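Long-range contacts in RNA-dependent RNA Polymerase (Bombyx mori cytoplasmic polyhedrosis virus, PDB 6TZ0), which transcribes and replicates the double-stranded RNA genome of the virus as its RNA-dependent RNA polymerase: residues 919-924 and 988-993; 923-928 and 981-986; 525-530 and 1063-1068. One frame throughout, in Å; residues are numbered along the deposited sequence.

Contact 1 (919-924 and 988-993); sequences EVKKED and TVQSKR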
loop_
_atom_site.group_PDB
_atom_site.type_symbol
_atom_site.label_atom_id
_atom_site.label_comp_id
_atom_site.label_asym_id
_atom_site.label_seq_id
_atom_site.Cartn_x
_atom_site.Cartn_y
_atom_site.Cartn_z
ATOM N N GLU A 919 -3.834 -22.849 -18.561
ATOM C CA GLU A 919 -4.511 -22.381 -17.363
ATOM C C GLU A 919 -3.820 -22.962 -16.142
ATOM O O GLU A 919 -3.630 -24.179 -16.054
ATOM C CB GLU A 919 -5.991 -22.784 -17.388
ATOM C CG GLU A 919 -6.827 -22.234 -16.248
ATOM C CD GLU A 919 -7.049 -20.736 -16.343
ATOM O OE1 GLU A 919 -7.010 -20.193 -17.466
ATOM O OE2 GLU A 919 -7.276 -20.103 -15.289
ATOM N N VAL A 920 -3.440 -22.090 -15.210
ATOM C CA VAL A 920 -2.871 -22.533 -13.944
ATOM C C VAL A 920 -3.967 -23.205 -13.130
ATOM O O VAL A 920 -4.982 -22.584 -12.796
ATOM C CB VAL A 920 -2.254 -21.357 -13.179
ATOM C CG1 VAL A 920 -1.741 -21.820 -11.833
ATOM C CG2 VAL A 920 -1.146 -20.718 -13.992
ATOM N N LYS A 921 -3.773 -24.479 -12.815
ATOM C CA LYS A 921 -4.779 -25.265 -12.119
ATOM C C LYS A 921 -4.427 -25.379 -10.642
ATOM O O LYS A 921 -3.324 -25.809 -10.290
ATOM C CB LYS A 921 -4.910 -26.654 -12.741
ATOM C CG LYS A 921 -5.940 -27.533 -12.059
ATOM C CD LYS A 921 -7.324 -26.928 -12.149
ATOM C CE LYS A 921 -7.845 -26.970 -13.566
ATOM N NZ LYS A 921 -9.237 -26.458 -13.656
ATOM N N LYS A 922 -5.370 -25.001 -9.789
ATOM C CA LYS A 922 -5.222 -25.079 -8.344
ATOM C C LYS A 922 -5.936 -26.322 -7.841
ATOM O O LYS A 922 -6.968 -26.720 -8.391
ATOM C CB LYS A 922 -5.797 -23.833 -7.659
ATOM C CG LYS A 922 -4.833 -22.660 -7.511
ATOM C CD LYS A 922 -4.558 -21.933 -8.817
ATOM C CE LYS A 922 -5.780 -21.191 -9.317
ATOM N NZ LYS A 922 -5.484 -20.455 -10.571
ATOM N N GLU A 923 -5.385 -26.940 -6.802
ATOM C CA GLU A 923 -5.963 -28.143 -6.220
ATOM C C GLU A 923 -6.745 -27.725 -4.978
ATOM O O GLU A 923 -6.155 -27.349 -3.961
ATOM C CB GLU A 923 -4.872 -29.164 -5.903
ATOM C CG GLU A 923 -5.382 -30.583 -5.762
ATOM C CD GLU A 923 -5.791 -30.919 -4.355
ATOM O OE1 GLU A 923 -5.152 -30.392 -3.427
ATOM O OE2 GLU A 923 -6.752 -31.696 -4.178
ATOM N N ASP A 924 -8.069 -27.790 -5.067
ATOM C CA ASP A 924 -8.939 -27.148 -4.094
ATOM C C ASP A 924 -9.104 -27.989 -2.833
ATOM O O ASP A 924 -8.823 -29.189 -2.807
ATOM C CB ASP A 924 -10.313 -26.875 -4.703
ATOM C CG ASP A 924 -10.273 -25.815 -5.782
ATOM O OD1 ASP A 924 -9.372 -24.949 -5.741
ATOM O OD2 ASP A 924 -11.155 -25.840 -6.666
ATOM N N THR A 988 -0.332 -26.641 -11.078
ATOM C CA THR A 988 0.067 -27.182 -12.367
ATOM C C THR A 988 -0.563 -26.376 -13.495
ATOM O O THR A 988 -1.590 -25.720 -13.313
ATOM C CB THR A 988 -0.340 -28.651 -12.503
ATOM O OG1 THR A 988 -1.766 -28.760 -12.430
ATOM C CG2 THR A 988 0.281 -29.478 -11.391
ATOM N N VAL A 989 0.065 -26.436 -14.665
ATOM C CA VAL A 989 -0.426 -25.747 -15.852
ATOM C C VAL A 989 -1.109 -26.759 -16.761
ATOM O O VAL A 989 -0.489 -27.735 -17.195
ATOM C CB VAL A 989 0.711 -25.027 -16.590
ATOM C CG1 VAL A 989 0.215 -24.480 -17.911
ATOM C CG2 VAL A 989 1.261 -23.907 -15.730
ATOM N N GLN A 990 -2.383 -26.523 -17.054
ATOM C CA GLN A 990 -3.168 -27.374 -17.933
ATOM C C GLN A 990 -3.429 -26.648 -19.245
ATOM O O GLN A 990 -4.015 -25.561 -19.251
ATOM C CB GLN A 990 -4.494 -27.757 -17.276
ATOM C CG GLN A 990 -5.360 -28.662 -18.123
ATOM C CD GLN A 990 -6.657 -29.027 -17.437
ATOM O OE1 GLN A 990 -6.929 -28.582 -16.323
ATOM N NE2 GLN A 990 -7.469 -29.839 -18.101
ATOM N N SER A 991 -2.994 -27.247 -20.346
ATOM C CA SER A 991 -3.248 -26.699 -21.668
ATOM C C SER A 991 -4.570 -27.226 -22.213
ATOM O O SER A 991 -5.181 -28.145 -21.663
ATOM C CB SER A 991 -2.104 -27.037 -22.621
ATOM O OG SER A 991 -2.371 -26.548 -23.924
ATOM N N LYS A 992 -5.017 -26.627 -23.314
ATOM C CA LYS A 992 -6.296 -26.966 -23.917
ATOM C C LYS A 992 -6.109 -27.286 -25.393
ATOM O O LYS A 992 -5.194 -26.774 -26.045
ATOM C CB LYS A 992 -7.307 -25.831 -23.736
ATOM C CG LYS A 992 -7.720 -25.637 -22.290
ATOM C CD LYS A 992 -8.710 -24.512 -22.118
ATOM C CE LYS A 992 -9.202 -24.460 -20.680
ATOM N NZ LYS A 992 -8.107 -24.119 -19.731
ATOM N N ARG A 993 -6.984 -28.144 -25.911
ATOM C CA ARG A 993 -6.899 -28.617 -27.282
ATOM C C ARG A 993 -8.288 -28.659 -27.902
ATOM O O ARG A 993 -9.302 -28.491 -27.222
ATOM C CB ARG A 993 -6.252 -30.010 -27.364
ATOM C CG ARG A 993 -7.132 -31.159 -26.886
ATOM C CD ARG A 993 -6.904 -31.479 -25.418
ATOM N NE ARG A 993 -7.616 -32.685 -25.000
ATOM C CZ ARG A 993 -7.059 -33.890 -24.919
ATOM N NH1 ARG A 993 -5.782 -34.055 -25.229
ATOM N NH2 ARG A 993 -7.780 -34.932 -24.529
#
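E919 and K921 pair with Q990 and T988 through their backbones. Strands 919-921 and 988-990 form a small two-stranded antiparallel sheet in the C-terminal region. Its firm part is the main chain. E919 and Q990 are a hydrogen-bonded pair: E919 N gives to Q990 O at 2.8 Å, and Q990 N returns a bond to E919 O. K921 and T988 form the next such pair, with K921 N to T988 O and T988 N to K921 O. Between them sits the non-hydrogen-bonded pair V920-V989. Here the CA-H groups turn inward: V989 CA lies 3.6 Å from E919 O, and V920 CA faces T988 O.

The side chains hold far more loosely. On one face, V920 and V989 meet only by their CG2 methyls, 4.4 Å apart. On the other face K921 and Q990 lie side by side and point the same way. K921 bends at chi2 (62°) and again at chi3 (70°), which sets CE 3.3 Å from Q990 OE1. K921 NZ stops 4.1 Å from Q990 OE1. T988 OG1 rests near K921 CB on the same face. E919 and K992 also lie side by side, pointing the same way. K992 NZ meets the aliphatic part of E919, 3.4 Å from E919 CB. The charged ends, E919 OE1 and K992 NZ, stay 4.7 Å apart. K922 NZ bonds to V920 O from above the carbonyl plane.

Most of the touching residues are exposed. Beyond the sheet, S991 and R993 touch S795 of strand 791-795, and K992 O has a weak bond to S795 OG. The pairing of the segments thus rests on four backbone bonds, while E919 and K992 probably add a loose electrostatic attraction that solvent would weaken.

Contact 2 (923-928 and 981-986); sequences EDISPV and AMATKE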
loop_
_atom_site.group_PDB
_atom_site.type_symbol
_atom_site.label_atom_id
_atom_site.label_comp_id
_atom_site.label_asym_id
_atom_site.label_seq_id
_atom_site.Cartn_x
_atom_site.Cartn_y
_atom_site.Cartn_z
ATOM N N GLU A 923 -5.385 -26.940 -6.802
ATOM C CA GLU A 923 -5.963 -28.143 -6.220
ATOM C C GLU A 923 -6.745 -27.725 -4.978
ATOM O O GLU A 923 -6.155 -27.349 -3.961
ATOM C CB GLU A 923 -4.872 -29.164 -5.903
ATOM C CG GLU A 923 -5.382 -30.583 -5.762
ATOM C CD GLU A 923 -5.791 -30.919 -4.355
ATOM O OE1 GLU A 923 -5.152 -30.392 -3.427
ATOM O OE2 GLU A 923 -6.752 -31.696 -4.178
ATOM N N ASP A 924 -8.069 -27.790 -5.067
ATOM C CA ASP A 924 -8.939 -27.148 -4.094
ATOM C C ASP A 924 -9.104 -27.989 -2.833
ATOM O O ASP A 924 -8.823 -29.189 -2.807
ATOM C CB ASP A 924 -10.313 -26.875 -4.703
ATOM C CG ASP A 924 -10.273 -25.815 -5.782
ATOM O OD1 ASP A 924 -9.372 -24.949 -5.741
ATOM O OD2 ASP A 924 -11.155 -25.840 -6.666
ATOM N N ILE A 925 -9.576 -27.329 -1.774
ATOM C CA ILE A 925 -9.938 -27.986 -0.524
ATOM C C ILE A 925 -11.352 -28.536 -0.642
ATOM O O ILE A 925 -12.067 -28.233 -1.604
ATOM C CB ILE A 925 -9.815 -27.030 0.677
ATOM C CG1 ILE A 925 -10.748 -25.837 0.514
ATOM C CG2 ILE A 925 -8.399 -26.545 0.839
ATOM C CD1 ILE A 925 -10.848 -24.986 1.752
ATOM N N SER A 926 -11.755 -29.356 0.326
ATOM C CA SER A 926 -13.065 -29.987 0.288
ATOM C C SER A 926 -14.163 -28.950 0.528
ATOM O O SER A 926 -13.966 -27.994 1.281
ATOM C CB SER A 926 -13.146 -31.093 1.337
ATOM O OG SER A 926 -13.080 -30.568 2.647
ATOM N N PRO A 927 -15.325 -29.104 -0.120
ATOM C CA PRO A 927 -16.376 -28.081 0.010
ATOM C C PRO A 927 -17.036 -28.041 1.378
ATOM O O PRO A 927 -17.573 -26.989 1.749
ATOM C CB PRO A 927 -17.378 -28.469 -1.081
ATOM C CG PRO A 927 -17.177 -29.924 -1.269
ATOM C CD PRO A 927 -15.714 -30.169 -1.060
ATOM N N VAL A 928 -17.015 -29.148 2.127
ATOM C CA VAL A 928 -17.445 -29.133 3.523
ATOM C C VAL A 928 -16.559 -28.198 4.336
ATOM O O VAL A 928 -17.044 -27.412 5.162
ATOM C CB VAL A 928 -17.433 -30.567 4.088
ATOM C CG1 VAL A 928 -17.811 -30.582 5.562
ATOM C CG2 VAL A 928 -18.368 -31.455 3.291
ATOM N N ALA A 981 -8.340 -20.480 -2.012
ATOM C CA ALA A 981 -7.756 -21.465 -1.112
ATOM C C ALA A 981 -7.326 -22.722 -1.860
ATOM O O ALA A 981 -7.929 -23.111 -2.863
ATOM C CB ALA A 981 -8.730 -21.845 0.003
ATOM N N MET A 982 -6.273 -23.360 -1.348
ATOM C CA MET A 982 -5.704 -24.565 -1.933
ATOM C C MET A 982 -5.438 -25.584 -0.839
ATOM O O MET A 982 -5.211 -25.225 0.318
ATOM C CB MET A 982 -4.391 -24.281 -2.651
ATOM C CG MET A 982 -4.509 -23.418 -3.871
ATOM S SD MET A 982 -2.863 -23.088 -4.492
ATOM C CE MET A 982 -2.323 -21.988 -3.202
ATOM N N ALA A 983 -5.449 -26.860 -1.216
ATOM C CA ALA A 983 -5.079 -27.926 -0.296
ATOM C C ALA A 983 -3.621 -28.340 -0.424
ATOM O O ALA A 983 -3.183 -29.233 0.307
ATOM C CB ALA A 983 -5.977 -29.148 -0.504
ATOM N N THR A 984 -2.865 -27.717 -1.323
ATOM C CA THR A 984 -1.445 -27.983 -1.474
ATOM C C THR A 984 -0.741 -26.689 -1.851
ATOM O O THR A 984 -1.377 -25.674 -2.143
ATOM C CB THR A 984 -1.181 -29.066 -2.520
ATOM O OG1 THR A 984 0.222 -29.350 -2.568
ATOM C CG2 THR A 984 -1.657 -28.606 -3.885
ATOM N N LYS A 985 0.589 -26.729 -1.849
ATOM C CA LYS A 985 1.372 -25.528 -2.099
ATOM C C LYS A 985 1.847 -25.390 -3.538
ATOM O O LYS A 985 2.439 -24.360 -3.874
ATOM C CB LYS A 985 2.584 -25.478 -1.165
ATOM C CG LYS A 985 3.613 -26.560 -1.418
ATOM C CD LYS A 985 4.749 -26.471 -0.414
ATOM C CE LYS A 985 5.775 -27.574 -0.625
ATOM N NZ LYS A 985 6.532 -27.408 -1.898
ATOM N N GLU A 986 1.614 -26.383 -4.389
ATOM C CA GLU A 986 2.029 -26.307 -5.781
ATOM C C GLU A 986 0.825 -26.349 -6.715
ATOM O O GLU A 986 -0.210 -26.944 -6.406
ATOM C CB GLU A 986 3.008 -27.434 -6.127
ATOM C CG GLU A 986 2.423 -28.841 -6.141
ATOM C CD GLU A 986 2.512 -29.539 -4.796
ATOM O OE1 GLU A 986 2.768 -28.861 -3.781
ATOM O OE2 GLU A 986 2.327 -30.773 -4.757
#
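E923 O takes the one hydrogen bond between the segments, from A983 N at 2.9 Å. The bond is almost straight, with an N-H...O angle of 174°. M982 CA also faces E923 O, at 3.5 Å. The E923 side chain then runs beside A983 and T984. E923 CB meets the T984 CG2 methyl at 3.8 Å. CG is anti to the backbone N (chi1 -160°), and a bend at chi2 (-89°) places CD on the side of A983. Of the carboxylate, OE1 lies near the A983 methyl.

I925 fills the other end of the contact with two branches. I925 CG2 packs against the peptide between M982 and A983, 3.5 Å from M982 O, and against A983 CB at 3.8 Å. The longer branch carries I925 CD1 to A981 CB, 4.2 Å away. A983 CB also touches D924 O, so this methyl is met by three successive residues of 923-928.

The next residue, S926, is the N-cap of helix 927-937. Its OG makes a weak bond to K929 N in the first turn. The contact therefore lies at the start of that helix, where the chain leaving strand 919-921 passes the loop between helix 973-979 and strand 988-990.

Further out, the 981-986 loop has its own supports. M982 is buried. Its CB still touches E923 O, and the rest of the side chain packs on I433, K922 and T987. Its backbone is hydrogen-bonded to W445 of strand 442-446, in the polymerase region of the sequence. T984 OG1 makes a weak bond to E986 OE1.

Contact 3 (525-530 and 1063-1068); sequences NAFDIG and GGLDRS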
loop_
_atom_site.group_PDB
_atom_site.type_symbol
_atom_site.label_atom_id
_atom_site.label_comp_id
_atom_site.label_asym_id
_atom_site.label_seq_id
_atom_site.Cartn_x
_atom_site.Cartn_y
_atom_site.Cartn_z
ATOM N N ASN A 525 -10.425 12.810 -15.423
ATOM C CA ASN A 525 -10.693 13.870 -16.383
ATOM C C ASN A 525 -10.217 15.207 -15.836
ATOM O O ASN A 525 -9.457 15.249 -14.866
ATOM C CB ASN A 525 -12.174 13.903 -16.770
ATOM C CG ASN A 525 -13.105 13.976 -15.577
ATOM O OD1 ASN A 525 -12.674 14.097 -14.433
ATOM N ND2 ASN A 525 -14.397 13.874 -15.841
ATOM N N ALA A 526 -10.633 16.303 -16.458
ATOM C CA ALA A 526 -10.159 17.625 -16.070
ATOM C C ALA A 526 -10.774 18.159 -14.778
ATOM O O ALA A 526 -10.458 19.291 -14.402
ATOM C CB ALA A 526 -10.409 18.622 -17.200
ATOM N N PHE A 527 -11.629 17.404 -14.081
ATOM C CA PHE A 527 -12.086 17.864 -12.775
ATOM C C PHE A 527 -11.003 17.765 -11.714
ATOM O O PHE A 527 -11.121 18.410 -10.670
ATOM C CB PHE A 527 -13.296 17.077 -12.271
ATOM C CG PHE A 527 -14.569 17.346 -13.014
ATOM C CD1 PHE A 527 -15.173 18.586 -12.943
ATOM C CD2 PHE A 527 -15.220 16.323 -13.689
ATOM C CE1 PHE A 527 -16.360 18.830 -13.602
ATOM C CE2 PHE A 527 -16.417 16.553 -14.339
ATOM C CZ PHE A 527 -16.985 17.808 -14.300
ATOM N N ASP A 528 -9.969 16.958 -11.951
ATOM C CA ASP A 528 -8.928 16.756 -10.954
ATOM C C ASP A 528 -8.035 17.976 -10.822
ATOM O O ASP A 528 -7.479 18.223 -9.748
ATOM C CB ASP A 528 -8.085 15.546 -11.333
ATOM C CG ASP A 528 -8.880 14.266 -11.351
ATOM O OD1 ASP A 528 -9.854 14.155 -10.582
ATOM O OD2 ASP A 528 -8.535 13.368 -12.147
ATOM N N ILE A 529 -7.888 18.742 -11.894
ATOM C CA ILE A 529 -6.969 19.867 -11.950
ATOM C C ILE A 529 -7.714 21.198 -11.935
ATOM O O ILE A 529 -7.139 22.224 -12.276
ATOM C CB ILE A 529 -6.050 19.761 -13.175
ATOM C CG1 ILE A 529 -6.880 19.695 -14.454
ATOM C CG2 ILE A 529 -5.188 18.542 -13.076
ATOM C CD1 ILE A 529 -6.064 19.710 -15.713
ATOM N N GLY A 530 -8.988 21.191 -11.538
ATOM C CA GLY A 530 -9.802 22.389 -11.642
ATOM C C GLY A 530 -9.419 23.484 -10.670
ATOM O O GLY A 530 -9.503 24.668 -11.003
ATOM N N GLY A 1063 -17.820 21.882 -26.486
ATOM C CA GLY A 1063 -17.699 22.568 -25.218
ATOM C C GLY A 1063 -17.009 21.719 -24.172
ATOM O O GLY A 1063 -16.503 20.624 -24.431
ATOM N N GLY A 1064 -17.009 22.248 -22.958
ATOM C CA GLY A 1064 -16.338 21.603 -21.853
ATOM C C GLY A 1064 -17.249 20.730 -21.024
ATOM O O GLY A 1064 -18.439 20.593 -21.283
ATOM N N LEU A 1065 -16.661 20.146 -19.992
ATOM C CA LEU A 1065 -17.358 19.197 -19.141
ATOM C C LEU A 1065 -17.933 19.903 -17.920
ATOM O O LEU A 1065 -17.333 20.839 -17.388
ATOM C CB LEU A 1065 -16.405 18.070 -18.734
ATOM C CG LEU A 1065 -15.315 18.187 -17.659
ATOM C CD1 LEU A 1065 -14.698 16.831 -17.465
ATOM C CD2 LEU A 1065 -14.224 19.204 -17.959
ATOM N N ASP A 1066 -19.116 19.465 -17.493
ATOM C CA ASP A 1066 -19.810 20.091 -16.377
ATOM C C ASP A 1066 -20.482 19.025 -15.527
ATOM O O ASP A 1066 -21.008 18.043 -16.057
ATOM C CB ASP A 1066 -20.855 21.097 -16.864
ATOM C CG ASP A 1066 -21.429 21.929 -15.734
ATOM O OD1 ASP A 1066 -20.729 22.848 -15.266
ATOM O OD2 ASP A 1066 -22.569 21.663 -15.306
ATOM N N ARG A 1067 -20.473 19.232 -14.209
ATOM C CA ARG A 1067 -21.057 18.282 -13.268
ATOM C C ARG A 1067 -22.535 18.520 -13.006
ATOM O O ARG A 1067 -23.212 17.614 -12.513
ATOM C CB ARG A 1067 -20.305 18.318 -11.931
ATOM C CG ARG A 1067 -20.390 19.646 -11.194
ATOM C CD ARG A 1067 -19.751 19.553 -9.813
ATOM N NE ARG A 1067 -18.326 19.232 -9.870
ATOM C CZ ARG A 1067 -17.355 20.135 -9.933
ATOM N NH1 ARG A 1067 -17.645 21.429 -9.939
ATOM N NH2 ARG A 1067 -16.090 19.743 -9.983
ATOM N N SER A 1068 -23.047 19.707 -13.318
ATOM C CA SER A 1068 -24.440 20.041 -13.067
ATOM C C SER A 1068 -25.277 20.113 -14.335
ATOM O O SER A 1068 -26.497 20.280 -14.242
ATOM C CB SER A 1068 -24.533 21.382 -12.328
ATOM O OG SER A 1068 -24.056 22.441 -13.143
#
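A type I beta turn, N525 to D528, puts A526 and F527 against L1065 in the loop that follows helix 1054-1062. The turn belongs to the catalytic polymerase region and comes just before helix 530-535. The loop belongs to the C-terminal region.

L1065 carries most of the contact from its side, and it meets F527 tip to tip. Its CG sits between the backbone N and the carbonyl carbon (chi1 77°), and its two methyls part toward different neighbours. L1065 CD1 lies over one face of the F527 ring, 4.0 Å from the centroid and 30° off the ring normal. This is a CH-pi contact. L1065 CD1 is also 3.4 Å from N525 ND2. L1065 CD2 meets A526 CB at 3.9 Å.

F527 has further neighbours. D1066 C is at the ring edge, 3.9 Å from F527 CZ. R1067 NH2 comes obliquely to F527 CD1, at 3.3 Å, from the opposite side of the ring plane to L1065. The ring and guanidinium planes are 37° apart, and F527 CE1 lies over one face of the guanidinium.

Both backbones are braced locally. D1066 OD2 accepts from S1068 N in an Asx turn, met from above the carboxylate plane. It also takes S1068 OG on its syn lone pair, at 2.7 Å. F527 N makes a weak bond to N525 OD1. The D528 carboxylate receives A523 N and G524 N. R1067 NH1 has a weak bond to N276 OD1, and F527 also touches N276, which lies in the N-terminal region.

The two segments share no mutual hydrogen bond, and van der Waals and ring contacts dominate. The D1066 and D528 carboxylates instead shape their own loops. The tilted, oblique approach of R1067 suggests at most a weak cation-ring attraction.

Contacts 1 and 2 are neighbours, with centres about 14 Å apart. They share E923 and D924, and they touch where K922 CG packs on M982 SD. Strand 919-921 and helix 927-937 follow each other, so together the two contacts bring this piece of chain alongside 981-993. They close an excursion, about half of it helical and without strands, inside the C-terminal region. Contact 3 lies on the opposite side of the chain's centre. Its centre is about 46 Å from that of contact 1 and about 49 Å from that of contact 2. Along the sequence its segments enclose both. Contact 3 ties the C-terminal region to the polymerase region, whereas contacts 1 and 2 join parts of the C-terminal region.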